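Local coordinates for protein stress response kinase A (Escherichia coli, PDB 1ZYL) that phosphorylates serine and threonine residues, its own included, using ATP, and protects cells from stress, probably that linked to reactive oxygen species, at residues A[24-29]-A[45-50]; A[49-54]-A[106-111]; A[139-144]-A[195-200]; A[145-150]-A[220-225]. All coordinates share one frame; numbering follows the deposited sequence.

Contact 1 (A[24-29]-A[45-50]); sequences GIRVDS and QDEDRR
Gln45, Glu47 and Asp28 give up the most surface where the loop 24-29 meets the turn 45-50, yet each makes its contact in a different way. Gln45 uses the base of its side chain: CB lies 4.1 Å from CB of Asp28, and the two chains cross obliquely with amide and carboxylate planes nearly parallel. The same Asp28 CB rests 3.5 Å from O of Gln45. With CG anti to the backbone N (chi1 178°), Asp28 carries its carboxylate to the turn, where OD2 comes 3.2 Å from Asp46 O; two acceptors meet there, so the approach is no bond. Glu47 is shaped differently. CG takes the crowded position between backbone N and carbonyl carbon (chi1 56°), and a bend at chi2 (-119°) brings the carboxylate back to Arg26. The extended Arg26 chain runs across it at about a right angle. Glu47 OE2 sits over one face of the Arg26 guanidinium, 3.2 Å from Arg26 NH2, a salt bridge of charges alone since no N-H points at the oxygen. Val27 turns its side chain away, onto Met17 and Leu20 of helix 13-22 and Phe44 of strand 40-44. Chemically, the joint between these surface loops rests on one non-directional ion pair and on van der Waals contact.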
loop_
_atom_site.group_PDB
_atom_site.type_symbol
_atom_site.label_atom_id
_atom_site.label_comp_id
_atom_site.label_asym_id
_atom_site.label_seq_id
_atom_site.Cartn_x
_atom_site.Cartn_y
_atom_site.Cartn_z
ATOM N N GLY A 24 22.750 -9.400 18.362
ATOM C CA GLY A 24 24.086 -9.303 17.803
ATOM C C GLY A 24 24.242 -8.427 16.575
ATOM O O GLY A 24 25.323 -8.364 15.986
ATOM N N ILE A 25 23.173 -7.750 16.178
ATOM C CA ILE A 25 23.237 -6.881 15.016
ATOM C C ILE A 25 24.113 -5.674 15.334
ATOM O O ILE A 25 23.611 -4.612 15.700
ATOM C CB ILE A 25 21.838 -6.404 14.609
ATOM C CG1 ILE A 25 20.928 -7.615 14.403
ATOM C CG2 ILE A 25 21.921 -5.569 13.342
ATOM C CD1 ILE A 25 19.498 -7.268 14.082
ATOM N N ARG A 26 25.426 -5.851 15.207
ATOM C CA ARG A 26 26.372 -4.776 15.473
ATOM C C ARG A 26 26.025 -3.621 14.552
ATOM O O ARG A 26 25.868 -3.819 13.346
ATOM C CB ARG A 26 27.800 -5.223 15.164
ATOM C CG ARG A 26 28.210 -6.580 15.712
ATOM C CD ARG A 26 29.678 -6.837 15.375
ATOM N NE ARG A 26 30.122 -8.197 15.668
ATOM C CZ ARG A 26 31.353 -8.640 15.429
ATOM N NH1 ARG A 26 31.686 -9.891 15.719
ATOM N NH2 ARG A 26 32.255 -7.825 14.899
ATOM N N VAL A 27 25.903 -2.420 15.106
ATOM C CA VAL A 27 25.581 -1.263 14.283
ATOM C C VAL A 27 26.867 -0.701 13.691
ATOM O O VAL A 27 27.527 -1.368 12.897
ATOM C CB VAL A 27 24.857 -0.165 15.097
ATOM C CG1 VAL A 27 24.390 0.949 14.169
ATOM C CG2 VAL A 27 23.670 -0.761 15.832
ATOM N N ASP A 28 27.228 0.514 14.089
ATOM C CA ASP A 28 28.433 1.167 13.590
ATOM C C ASP A 28 28.475 2.611 14.069
ATOM O O ASP A 28 29.100 2.925 15.083
ATOM C CB ASP A 28 28.452 1.147 12.061
ATOM C CG ASP A 28 29.661 1.850 11.486
ATOM O OD1 ASP A 28 29.854 3.046 11.780
ATOM O OD2 ASP A 28 30.417 1.207 10.732
ATOM N N SER A 29 27.806 3.488 13.328
ATOM C CA SER A 29 27.760 4.902 13.672
ATOM C C SER A 29 26.387 5.500 13.412
ATOM O O SER A 29 25.919 5.559 12.273
ATOM C CB SER A 29 28.812 5.684 12.880
ATOM O OG SER A 29 28.732 7.073 13.166
ATOM N N GLN A 45 24.744 1.766 9.121
ATOM C CA GLN A 45 25.819 1.061 8.423
ATOM C C GLN A 45 26.224 -0.171 9.217
ATOM O O GLN A 45 25.772 -0.373 10.344
ATOM C CB GLN A 45 27.042 1.962 8.249
ATOM C CG GLN A 45 26.786 3.229 7.472
ATOM C CD GLN A 45 27.996 4.139 7.456
ATOM O OE1 GLN A 45 29.024 3.813 6.862
ATOM N NE2 GLN A 45 27.883 5.285 8.118
ATOM N N ASP A 46 27.091 -0.986 8.626
ATOM C CA ASP A 46 27.559 -2.209 9.269
ATOM C C ASP A 46 29.082 -2.165 9.386
ATOM O O ASP A 46 29.719 -1.266 8.840
ATOM C CB ASP A 46 27.127 -3.412 8.424
ATOM C CG ASP A 46 27.253 -4.724 9.164
ATOM O OD1 ASP A 46 26.642 -4.862 10.248
ATOM O OD2 ASP A 46 27.957 -5.622 8.654
ATOM N N GLU A 47 29.662 -3.118 10.111
ATOM C CA GLU A 47 31.117 -3.177 10.262
ATOM C C GLU A 47 31.713 -3.546 8.903
ATOM O O GLU A 47 32.135 -4.684 8.676
ATOM C CB GLU A 47 31.505 -4.226 11.311
ATOM C CG GLU A 47 30.973 -5.617 11.016
ATOM C CD GLU A 47 30.039 -6.123 12.095
ATOM O OE1 GLU A 47 29.171 -5.343 12.542
ATOM O OE2 GLU A 47 30.166 -7.304 12.486
ATOM N N ASP A 48 31.728 -2.560 8.008
ATOM C CA ASP A 48 32.222 -2.696 6.641
ATOM C C ASP A 48 31.526 -1.567 5.892
ATOM O O ASP A 48 31.720 -1.375 4.696
ATOM C CB ASP A 48 31.785 -4.033 6.040
ATOM C CG ASP A 48 30.292 -4.070 5.715
ATOM O OD1 ASP A 48 29.477 -3.619 6.555
ATOM O OD2 ASP A 48 29.931 -4.558 4.619
ATOM N N ARG A 49 30.711 -0.832 6.644
ATOM C CA ARG A 49 29.903 0.286 6.171
ATOM C C ARG A 49 29.034 -0.026 4.949
ATOM O O ARG A 49 29.146 0.610 3.900
ATOM C CB ARG A 49 30.764 1.544 5.926
ATOM C CG ARG A 49 31.620 1.574 4.666
ATOM C CD ARG A 49 31.535 2.951 3.983
ATOM N NE ARG A 49 31.783 4.066 4.902
ATOM C CZ ARG A 49 31.786 5.350 4.547
ATOM N NH1 ARG A 49 31.552 5.694 3.286
ATOM N NH2 ARG A 49 32.018 6.293 5.452
ATOM N N ARG A 50 28.159 -1.017 5.107
ATOM C CA ARG A 50 27.229 -1.416 4.052
ATOM C C ARG A 50 25.836 -1.161 4.642
ATOM O O ARG A 50 25.317 -1.966 5.418
ATOM C CB ARG A 50 27.423 -2.898 3.704
ATOM C CG ARG A 50 26.931 -3.299 2.315
ATOM C CD ARG A 50 25.418 -3.135 2.168
ATOM N NE ARG A 50 24.933 -3.554 0.852
ATOM C CZ ARG A 50 25.270 -2.973 -0.299
ATOM N NH1 ARG A 50 26.102 -1.937 -0.310
ATOM N NH2 ARG A 50 24.780 -3.431 -1.445
#

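Contact 2 (A[49-54]-A[106-111]); sequences RRRFVV and FPSVGG
Val53 and Phe106 stand on the same face of the sheet, paired across two antiparallel strands, and their side chains cross at about a right angle. CG2 of Val53 lies 3.9 Å from CB of Phe106, so the valine meets the base of the Phe106 side chain, and the ring is directed away from it, towards Lys55 and Tyr57. Two backbone bonds fix this hydrogen-bonded pair: Phe106 N gives a nearly straight one to Val53 O (2.9 Å, 165°), and Val53 N a more bent one to Phe106 O (3.1 Å, 138°). Phe52 leaves its strand the other way, with CG anti to the carbonyl carbon. Its ring presents an edge to the backbone, Phe52 CD1 lying 3.4 Å from Phe106 O, and CE1 reaches CG of Pro107 at 4.3 Å. An alanine here would probably weaken the packing on this face of the sheet, since the ring's contacts with Pro107, Val88 and Val105 are lost. Further along, Ser108 points toward segment 49-54, at Arg51, and places OG over one face of the Arg51 guanidinium, 3.7 Å from NE, while CA of Gly110 lies at the edge of that group near its plane. Ser108 N adds a weak bond to Arg51 O. After Ser108 the chain leaves segment 49-54 and heads for strand 112-113 of the other lobe, with Val109 O taken by Arg210. Strand pairing that gives way to an extended linker is the layout of the hinge in the protein kinase-like fold, which in relatives borders the nucleotide pocket.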
loop_
_atom_site.group_PDB
_atom_site.type_symbol
_atom_site.label_atom_id
_atom_site.label_comp_id
_atom_site.label_asym_id
_atom_site.label_seq_id
_atom_site.Cartn_x
_atom_site.Cartn_y
_atom_site.Cartn_z
ATOM N N ARG A 49 30.711 -0.832 6.644
ATOM C CA ARG A 49 29.903 0.286 6.171
ATOM C C ARG A 49 29.034 -0.026 4.949
ATOM O O ARG A 49 29.146 0.610 3.900
ATOM C CB ARG A 49 30.764 1.544 5.926
ATOM C CG ARG A 49 31.620 1.574 4.666
ATOM C CD ARG A 49 31.535 2.951 3.983
ATOM N NE ARG A 49 31.783 4.066 4.902
ATOM C CZ ARG A 49 31.786 5.350 4.547
ATOM N NH1 ARG A 49 31.552 5.694 3.286
ATOM N NH2 ARG A 49 32.018 6.293 5.452
ATOM N N ARG A 50 28.159 -1.017 5.107
ATOM C CA ARG A 50 27.229 -1.416 4.052
ATOM C C ARG A 50 25.836 -1.161 4.642
ATOM O O ARG A 50 25.317 -1.966 5.418
ATOM C CB ARG A 50 27.423 -2.898 3.704
ATOM C CG ARG A 50 26.931 -3.299 2.315
ATOM C CD ARG A 50 25.418 -3.135 2.168
ATOM N NE ARG A 50 24.933 -3.554 0.852
ATOM C CZ ARG A 50 25.270 -2.973 -0.299
ATOM N NH1 ARG A 50 26.102 -1.937 -0.310
ATOM N NH2 ARG A 50 24.780 -3.431 -1.445
ATOM N N ARG A 51 25.251 -0.025 4.268
ATOM C CA ARG A 51 23.946 0.420 4.760
ATOM C C ARG A 51 22.818 -0.608 4.900
ATOM O O ARG A 51 22.659 -1.514 4.079
ATOM C CB ARG A 51 23.465 1.602 3.917
ATOM C CG ARG A 51 24.503 2.710 3.767
ATOM C CD ARG A 51 23.929 3.892 3.004
ATOM N NE ARG A 51 23.236 3.460 1.792
ATOM C CZ ARG A 51 22.557 4.268 0.983
ATOM N NH1 ARG A 51 22.479 5.565 1.249
ATOM N NH2 ARG A 51 21.946 3.775 -0.087
ATOM N N PHE A 52 22.039 -0.429 5.968
ATOM C CA PHE A 52 20.897 -1.276 6.333
ATOM C C PHE A 52 19.775 -0.393 6.882
ATOM O O PHE A 52 19.955 0.808 7.084
ATOM C CB PHE A 52 21.294 -2.256 7.439
ATOM C CG PHE A 52 21.898 -3.527 6.945
ATOM C CD1 PHE A 52 21.113 -4.483 6.313
ATOM C CD2 PHE A 52 23.252 -3.788 7.144
ATOM C CE1 PHE A 52 21.664 -5.689 5.884
ATOM C CE2 PHE A 52 23.819 -4.990 6.720
ATOM C CZ PHE A 52 23.023 -5.945 6.089
ATOM N N VAL A 53 18.619 -0.997 7.130
ATOM C CA VAL A 53 17.487 -0.267 7.696
ATOM C C VAL A 53 16.704 -1.198 8.607
ATOM O O VAL A 53 16.486 -2.359 8.277
ATOM C CB VAL A 53 16.520 0.288 6.606
ATOM C CG1 VAL A 53 17.230 1.295 5.728
ATOM C CG2 VAL A 53 15.979 -0.834 5.762
ATOM N N VAL A 54 16.310 -0.704 9.772
ATOM C CA VAL A 54 15.528 -1.529 10.674
ATOM C C VAL A 54 14.116 -1.018 10.514
ATOM O O VAL A 54 13.908 0.187 10.369
ATOM C CB VAL A 54 15.909 -1.353 12.156
ATOM C CG1 VAL A 54 15.846 -2.706 12.846
ATOM C CG2 VAL A 54 17.270 -0.703 12.294
ATOM N N PHE A 106 16.403 -4.848 6.706
ATOM C CA PHE A 106 16.491 -5.018 5.263
ATOM C C PHE A 106 17.718 -4.349 4.671
ATOM O O PHE A 106 18.131 -3.276 5.115
ATOM C CB PHE A 106 15.257 -4.444 4.557
ATOM C CG PHE A 106 13.958 -5.030 5.013
ATOM C CD1 PHE A 106 13.408 -4.667 6.233
ATOM C CD2 PHE A 106 13.275 -5.937 4.211
ATOM C CE1 PHE A 106 12.194 -5.200 6.647
ATOM C CE2 PHE A 106 12.060 -6.476 4.616
ATOM C CZ PHE A 106 11.517 -6.107 5.838
ATOM N N PRO A 107 18.313 -4.978 3.645
ATOM C CA PRO A 107 19.500 -4.466 2.956
ATOM C C PRO A 107 19.172 -3.142 2.284
ATOM O O PRO A 107 18.463 -3.121 1.282
ATOM C CB PRO A 107 19.795 -5.551 1.926
ATOM C CG PRO A 107 19.243 -6.792 2.556
ATOM C CD PRO A 107 17.949 -6.315 3.139
ATOM N N SER A 108 19.674 -2.038 2.827
ATOM C CA SER A 108 19.403 -0.739 2.222
ATOM C C SER A 108 19.659 -0.862 0.725
ATOM O O SER A 108 20.788 -1.092 0.285
ATOM C CB SER A 108 20.296 0.344 2.823
ATOM O OG SER A 108 20.020 1.601 2.234
ATOM N N VAL A 109 18.588 -0.719 -0.046
ATOM C CA VAL A 109 18.638 -0.843 -1.496
ATOM C C VAL A 109 19.323 0.317 -2.225
ATOM O O VAL A 109 20.289 0.104 -2.957
ATOM C CB VAL A 109 17.208 -1.023 -2.064
ATOM C CG1 VAL A 109 17.262 -1.278 -3.560
ATOM C CG2 VAL A 109 16.509 -2.173 -1.348
ATOM N N GLY A 110 18.827 1.535 -2.028
ATOM C CA GLY A 110 19.412 2.684 -2.701
ATOM C C GLY A 110 18.798 2.850 -4.079
ATOM O O GLY A 110 17.891 2.104 -4.441
ATOM N N GLY A 111 19.279 3.821 -4.851
ATOM C CA GLY A 111 18.733 4.031 -6.183
ATOM C C GLY A 111 17.975 5.338 -6.361
ATOM O O GLY A 111 17.616 5.997 -5.384
#

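Contact 3 (A[139-144]-A[195-200]); sequences QLFIHR and VLRLHG
Segment 195-200 leads into the catalytic loop of this kinase: His199 and Gly200 immediately precede Asp201, the probable proton acceptor, and strand 196-197 is packed from one flank by the loop 139-144. The heart of the contact is a CH-pi interaction. CG of Arg197 stands over the centre of the Phe141 ring, 3.4 Å from its centroid and only 10° off the normal, while CD of Arg144 covers the opposite face at 3.8 Å above the plane. The ring is thus held flat between two aliphatic arginine segments. Bends at chi2 and chi3 then turn the Arg197 chain aside, leaving its guanidinium plane 62° from the ring. Arg197 NH2 points at Gln139 O, 2.8 Å away near the guanidinium plane, in an almost straight hydrogen bond, although the position of that oxygen is less certain; NH1 is bound by Gln76 OE1. An alanine at Phe141 would remove the surface on which the aliphatic parts of both arginines rest and would probably loosen their packing, though their polar ends keep their partners. Leu140 adds an apolar flank: CD2 meets CG2 of Val195 at 3.3 Å, and CD1 lies 3.5 Å from CA of Leu196. The contact lies between the lobes' helices. Glu69 and Phe73 of helix 64-79 pack on Phe141 and Arg197 respectively, and Leu196 and Leu198 turn to His133 of helix 119-136. Backbone bonds tie strand 196-197 to its sheet partner, strand 223-224.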
loop_
_atom_site.group_PDB
_atom_site.type_symbol
_atom_site.label_atom_id
_atom_site.label_comp_id
_atom_site.label_asym_id
_atom_site.label_seq_id
_atom_site.Cartn_x
_atom_site.Cartn_y
_atom_site.Cartn_z
ATOM N N GLN A 139 0.490 -19.381 -4.088
ATOM C CA GLN A 139 -0.338 -19.629 -2.906
ATOM C C GLN A 139 -0.847 -18.312 -2.354
ATOM O O GLN A 139 -0.301 -17.257 -2.664
ATOM C CB GLN A 139 0.415 -20.405 -1.822
ATOM C CG GLN A 139 1.863 -20.040 -1.655
ATOM C CD GLN A 139 2.540 -20.885 -0.599
ATOM O OE1 GLN A 139 3.764 -21.040 -0.603
ATOM N NE2 GLN A 139 1.747 -21.432 0.321
ATOM N N LEU A 140 -1.906 -18.386 -1.553
ATOM C CA LEU A 140 -2.548 -17.211 -0.969
ATOM C C LEU A 140 -2.262 -16.994 0.510
ATOM O O LEU A 140 -2.128 -17.944 1.279
ATOM C CB LEU A 140 -4.064 -17.322 -1.143
ATOM C CG LEU A 140 -4.784 -16.737 -2.358
ATOM C CD1 LEU A 140 -3.834 -16.488 -3.508
ATOM C CD2 LEU A 140 -5.876 -17.680 -2.759
ATOM N N PHE A 141 -2.184 -15.737 0.919
ATOM C CA PHE A 141 -1.969 -15.445 2.328
ATOM C C PHE A 141 -3.104 -16.145 3.087
ATOM O O PHE A 141 -4.126 -16.519 2.503
ATOM C CB PHE A 141 -2.013 -13.931 2.561
ATOM C CG PHE A 141 -0.829 -13.194 1.991
ATOM C CD1 PHE A 141 -1.004 -12.021 1.271
ATOM C CD2 PHE A 141 0.470 -13.667 2.195
ATOM C CE1 PHE A 141 0.095 -11.324 0.759
ATOM C CE2 PHE A 141 1.588 -12.971 1.685
ATOM C CZ PHE A 141 1.398 -11.803 0.970
ATOM N N ILE A 142 -2.920 -16.356 4.382
ATOM C CA ILE A 142 -3.957 -16.996 5.170
ATOM C C ILE A 142 -4.307 -16.057 6.294
ATOM O O ILE A 142 -5.453 -16.011 6.731
ATOM C CB ILE A 142 -3.490 -18.342 5.755
ATOM C CG1 ILE A 142 -3.374 -19.381 4.639
ATOM C CG2 ILE A 142 -4.479 -18.831 6.798
ATOM C CD1 ILE A 142 -2.877 -20.734 5.111
ATOM N N HIS A 143 -3.314 -15.297 6.744
ATOM C CA HIS A 143 -3.507 -14.342 7.831
ATOM C C HIS A 143 -3.647 -12.894 7.365
ATOM O O HIS A 143 -4.431 -12.130 7.933
ATOM C CB HIS A 143 -2.366 -14.468 8.834
ATOM C CG HIS A 143 -2.339 -15.790 9.524
ATOM N ND1 HIS A 143 -3.416 -16.275 10.231
ATOM C CD2 HIS A 143 -1.389 -16.753 9.578
ATOM C CE1 HIS A 143 -3.133 -17.481 10.692
ATOM N NE2 HIS A 143 -1.910 -17.794 10.309
ATOM N N ARG A 144 -2.889 -12.518 6.342
ATOM C CA ARG A 144 -2.975 -11.173 5.812
ATOM C C ARG A 144 -4.343 -10.993 5.179
ATOM O O ARG A 144 -4.959 -11.956 4.717
ATOM C CB ARG A 144 -1.917 -10.950 4.751
ATOM C CG ARG A 144 -0.519 -11.181 5.229
ATOM C CD ARG A 144 0.408 -10.259 4.507
ATOM N NE ARG A 144 1.291 -9.617 5.461
ATOM C CZ ARG A 144 1.539 -8.318 5.480
ATOM N NH1 ARG A 144 2.365 -7.820 6.392
ATOM N NH2 ARG A 144 0.964 -7.522 4.589
ATOM N N VAL A 195 -7.516 -14.238 -7.470
ATOM C CA VAL A 195 -6.882 -13.617 -6.318
ATOM C C VAL A 195 -5.472 -14.159 -6.161
ATOM O O VAL A 195 -5.228 -15.347 -6.394
ATOM C CB VAL A 195 -7.686 -13.884 -5.007
ATOM C CG1 VAL A 195 -9.160 -14.023 -5.318
ATOM C CG2 VAL A 195 -7.172 -15.119 -4.301
ATOM N N LEU A 196 -4.546 -13.291 -5.770
ATOM C CA LEU A 196 -3.163 -13.698 -5.573
ATOM C C LEU A 196 -2.469 -12.725 -4.639
ATOM O O LEU A 196 -3.007 -11.670 -4.325
ATOM C CB LEU A 196 -2.414 -13.726 -6.905
ATOM C CG LEU A 196 -2.388 -12.351 -7.573
ATOM C CD1 LEU A 196 -1.253 -12.249 -8.594
ATOM C CD2 LEU A 196 -3.746 -12.102 -8.199
ATOM N N ARG A 197 -1.270 -13.092 -4.200
ATOM C CA ARG A 197 -0.481 -12.253 -3.316
ATOM C C ARG A 197 -0.040 -11.049 -4.128
ATOM O O ARG A 197 0.621 -11.214 -5.151
ATOM C CB ARG A 197 0.746 -13.018 -2.810
ATOM C CG ARG A 197 0.482 -13.871 -1.590
ATOM C CD ARG A 197 1.030 -15.284 -1.746
ATOM N NE ARG A 197 2.480 -15.404 -1.678
ATOM C CZ ARG A 197 3.151 -16.436 -2.182
ATOM N NH1 ARG A 197 4.468 -16.505 -2.094
ATOM N NH2 ARG A 197 2.494 -17.400 -2.801
ATOM N N LEU A 198 -0.403 -9.850 -3.666
ATOM C CA LEU A 198 -0.072 -8.600 -4.351
ATOM C C LEU A 198 0.911 -7.756 -3.577
ATOM O O LEU A 198 1.134 -7.975 -2.389
ATOM C CB LEU A 198 -1.321 -7.753 -4.531
ATOM C CG LEU A 198 -2.492 -8.386 -5.258
ATOM C CD1 LEU A 198 -3.743 -7.557 -5.015
ATOM C CD2 LEU A 198 -2.147 -8.507 -6.743
ATOM N N HIS A 199 1.495 -6.777 -4.261
ATOM C CA HIS A 199 2.405 -5.855 -3.606
ATOM C C HIS A 199 1.493 -5.028 -2.709
ATOM O O HIS A 199 1.922 -4.497 -1.694
ATOM C CB HIS A 199 3.087 -4.933 -4.612
ATOM C CG HIS A 199 3.865 -3.830 -3.969
ATOM N ND1 HIS A 199 5.137 -4.007 -3.472
ATOM C CD2 HIS A 199 3.521 -2.553 -3.676
ATOM C CE1 HIS A 199 5.542 -2.887 -2.899
ATOM N NE2 HIS A 199 4.579 -1.990 -3.008
ATOM N N GLY A 200 0.233 -4.913 -3.123
ATOM C CA GLY A 200 -0.769 -4.200 -2.350
ATOM C C GLY A 200 -0.774 -2.689 -2.344
ATOM O O GLY A 200 -1.817 -2.093 -2.107
#

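Contact 4 (A[145-150]-A[220-225]); sequences PTIGLN and DARNGP
Two backbone hydrogen bonds form the inner shell, making a single bridge between Thr146 and Asn223. Asn223 N reaches Pro145 O at 2.9 Å and 168°, though that oxygen is less surely placed; Ile147 N returns a short but badly bent, weak bond to Asn223 O. Between them the Thr146 CA comes up to the same Asn223 O in a CA-H...O contact. Alongside, Thr146 CB meets Asn223 CB at 3.4 Å. Arg222, whose side chain sets out towards the loop, fills the adjoining place. Arg222 CD touches CB of Pro145 at 3.7 Å and, crossing at about a right angle, CG1 of Ile147 at 3.9 Å. A bend at chi3 (-63°) then turns the guanidinium to the acids that position it. Arg222 NH1 makes a salt bridge with Asp220 OD2 at 2.9 Å, its N-H poorly aimed, NE a weak bond to Asp220 O that lies in the guanidinium plane, and NH2 pairs with Glu151. Asp220 OD2 in turn has a second cation, Arg61, so its negative charge is probably well stabilised. Asn223 is fixed from its far end, where OD1 accepts the backbone N of Phe141. The Arg222 side chain comes to about 7 Å from that of Asp201, the probable catalytic base, which puts this salt-bridge network at the margin of the active site. Gly148 is the N-cap of helix 149-161, whose Tyr152 packs on both Ile147 and Arg222, while the 223-224 strand runs antiparallel to 196-197.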
loop_
_atom_site.group_PDB
_atom_site.type_symbol
_atom_site.label_atom_id
_atom_site.label_comp_id
_atom_site.label_asym_id
_atom_site.label_seq_id
_atom_site.Cartn_x
_atom_site.Cartn_y
_atom_site.Cartn_z
ATOM N N PRO A 145 -4.840 -9.753 5.143
ATOM C CA PRO A 145 -6.152 -9.484 4.553
ATOM C C PRO A 145 -6.223 -9.825 3.078
ATOM O O PRO A 145 -5.208 -9.874 2.376
ATOM C CB PRO A 145 -6.336 -7.980 4.766
ATOM C CG PRO A 145 -5.511 -7.690 5.949
ATOM C CD PRO A 145 -4.270 -8.533 5.734
ATOM N N THR A 146 -7.428 -10.076 2.603
ATOM C CA THR A 146 -7.605 -10.333 1.189
ATOM C C THR A 146 -8.605 -9.253 0.779
ATOM O O THR A 146 -9.777 -9.313 1.149
ATOM C CB THR A 146 -8.123 -11.761 0.934
ATOM O OG1 THR A 146 -9.023 -11.758 -0.174
ATOM C CG2 THR A 146 -8.802 -12.303 2.159
ATOM N N ILE A 147 -8.100 -8.244 0.061
ATOM C CA ILE A 147 -8.877 -7.097 -0.391
ATOM C C ILE A 147 -10.348 -7.424 -0.618
ATOM O O ILE A 147 -10.700 -8.405 -1.280
ATOM C CB ILE A 147 -8.248 -6.482 -1.681
ATOM C CG1 ILE A 147 -6.935 -5.784 -1.329
ATOM C CG2 ILE A 147 -9.196 -5.478 -2.337
ATOM C CD1 ILE A 147 -6.279 -5.075 -2.503
ATOM N N GLY A 148 -11.206 -6.594 -0.045
ATOM C CA GLY A 148 -12.628 -6.793 -0.168
ATOM C C GLY A 148 -13.319 -5.618 0.481
ATOM O O GLY A 148 -12.669 -4.771 1.098
ATOM N N LEU A 149 -14.640 -5.573 0.362
ATOM C CA LEU A 149 -15.440 -4.479 0.904
ATOM C C LEU A 149 -15.435 -4.311 2.427
ATOM O O LEU A 149 -15.571 -3.194 2.927
ATOM C CB LEU A 149 -16.881 -4.626 0.414
ATOM C CG LEU A 149 -17.040 -4.858 -1.084
ATOM C CD1 LEU A 149 -18.501 -4.691 -1.446
ATOM C CD2 LEU A 149 -16.171 -3.877 -1.871
ATOM N N ASN A 150 -15.279 -5.408 3.164
ATOM C CA ASN A 150 -15.287 -5.334 4.621
ATOM C C ASN A 150 -14.274 -4.360 5.190
ATOM O O ASN A 150 -14.637 -3.392 5.851
ATOM C CB ASN A 150 -15.040 -6.708 5.237
ATOM C CG ASN A 150 -14.813 -6.637 6.738
ATOM O OD1 ASN A 150 -13.809 -7.140 7.251
ATOM N ND2 ASN A 150 -15.742 -6.011 7.449
ATOM N N ASP A 220 2.074 -3.715 2.949
ATOM C CA ASP A 220 0.662 -3.751 2.573
ATOM C C ASP A 220 0.247 -4.946 1.739
ATOM O O ASP A 220 -0.935 -5.134 1.476
ATOM C CB ASP A 220 0.269 -2.452 1.867
ATOM C CG ASP A 220 -0.174 -1.362 2.849
ATOM O OD1 ASP A 220 0.114 -0.165 2.601
ATOM O OD2 ASP A 220 -0.822 -1.703 3.865
ATOM N N ALA A 221 1.212 -5.764 1.344
ATOM C CA ALA A 221 0.920 -6.958 0.558
ATOM C C ALA A 221 -0.385 -7.550 1.074
ATOM O O ALA A 221 -0.532 -7.814 2.263
ATOM C CB ALA A 221 2.060 -7.975 0.695
ATOM N N ARG A 222 -1.333 -7.751 0.169
ATOM C CA ARG A 222 -2.635 -8.281 0.529
ATOM C C ARG A 222 -3.064 -9.244 -0.566
ATOM O O ARG A 222 -2.389 -9.350 -1.582
ATOM C CB ARG A 222 -3.616 -7.111 0.620
ATOM C CG ARG A 222 -4.568 -7.153 1.798
ATOM C CD ARG A 222 -5.162 -5.774 2.094
ATOM N NE ARG A 222 -4.134 -4.822 2.491
ATOM C CZ ARG A 222 -4.303 -3.911 3.441
ATOM N NH1 ARG A 222 -3.323 -3.074 3.750
ATOM N NH2 ARG A 222 -5.452 -3.841 4.091
ATOM N N ASN A 223 -4.153 -9.975 -0.359
ATOM C CA ASN A 223 -4.632 -10.853 -1.425
ATOM C C ASN A 223 -5.661 -10.020 -2.198
ATOM O O ASN A 223 -6.583 -9.449 -1.610
ATOM C CB ASN A 223 -5.321 -12.114 -0.879
ATOM C CG ASN A 223 -4.360 -13.067 -0.166
ATOM O OD1 ASN A 223 -3.225 -13.276 -0.604
ATOM N ND2 ASN A 223 -4.829 -13.670 0.928
ATOM N N GLY A 224 -5.500 -9.932 -3.511
ATOM C CA GLY A 224 -6.444 -9.163 -4.300
ATOM C C GLY A 224 -6.314 -9.420 -5.786
ATOM O O GLY A 224 -5.654 -10.372 -6.202
ATOM N N PRO A 225 -6.943 -8.584 -6.620
ATOM C CA PRO A 225 -6.888 -8.732 -8.076
ATOM C C PRO A 225 -5.637 -8.081 -8.646
ATOM O O PRO A 225 -5.264 -6.968 -8.252
ATOM C CB PRO A 225 -8.160 -8.039 -8.531
ATOM C CG PRO A 225 -8.245 -6.912 -7.583
ATOM C CD PRO A 225 -7.895 -7.529 -6.239
#

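Overall arrangement
The contacts fall into two pairs, one in each lobe. Contacts 1 and 2, with centres 11 Å apart, share Arg49 and Arg50. Contact 1 joins two loops at the margin of the N-terminal sheet, one after helix 13-22 and one between strands 40-44 and 52-57; contact 2 lies on that sheet, where strand 101-107 runs out into the linker. Contacts 3 and 4 lie 7 Å apart and interleave along the chain: 139-150 pairs in order with 195-200 and 220-225, whose strands 196-197 and 223-224 form a two-stranded sheet. The pairs follow in series, contacts 2 and 3 being 26 Å apart between centres. The second pair lies close to the probable catalytic base Asp201, which directly follows segment 195-200.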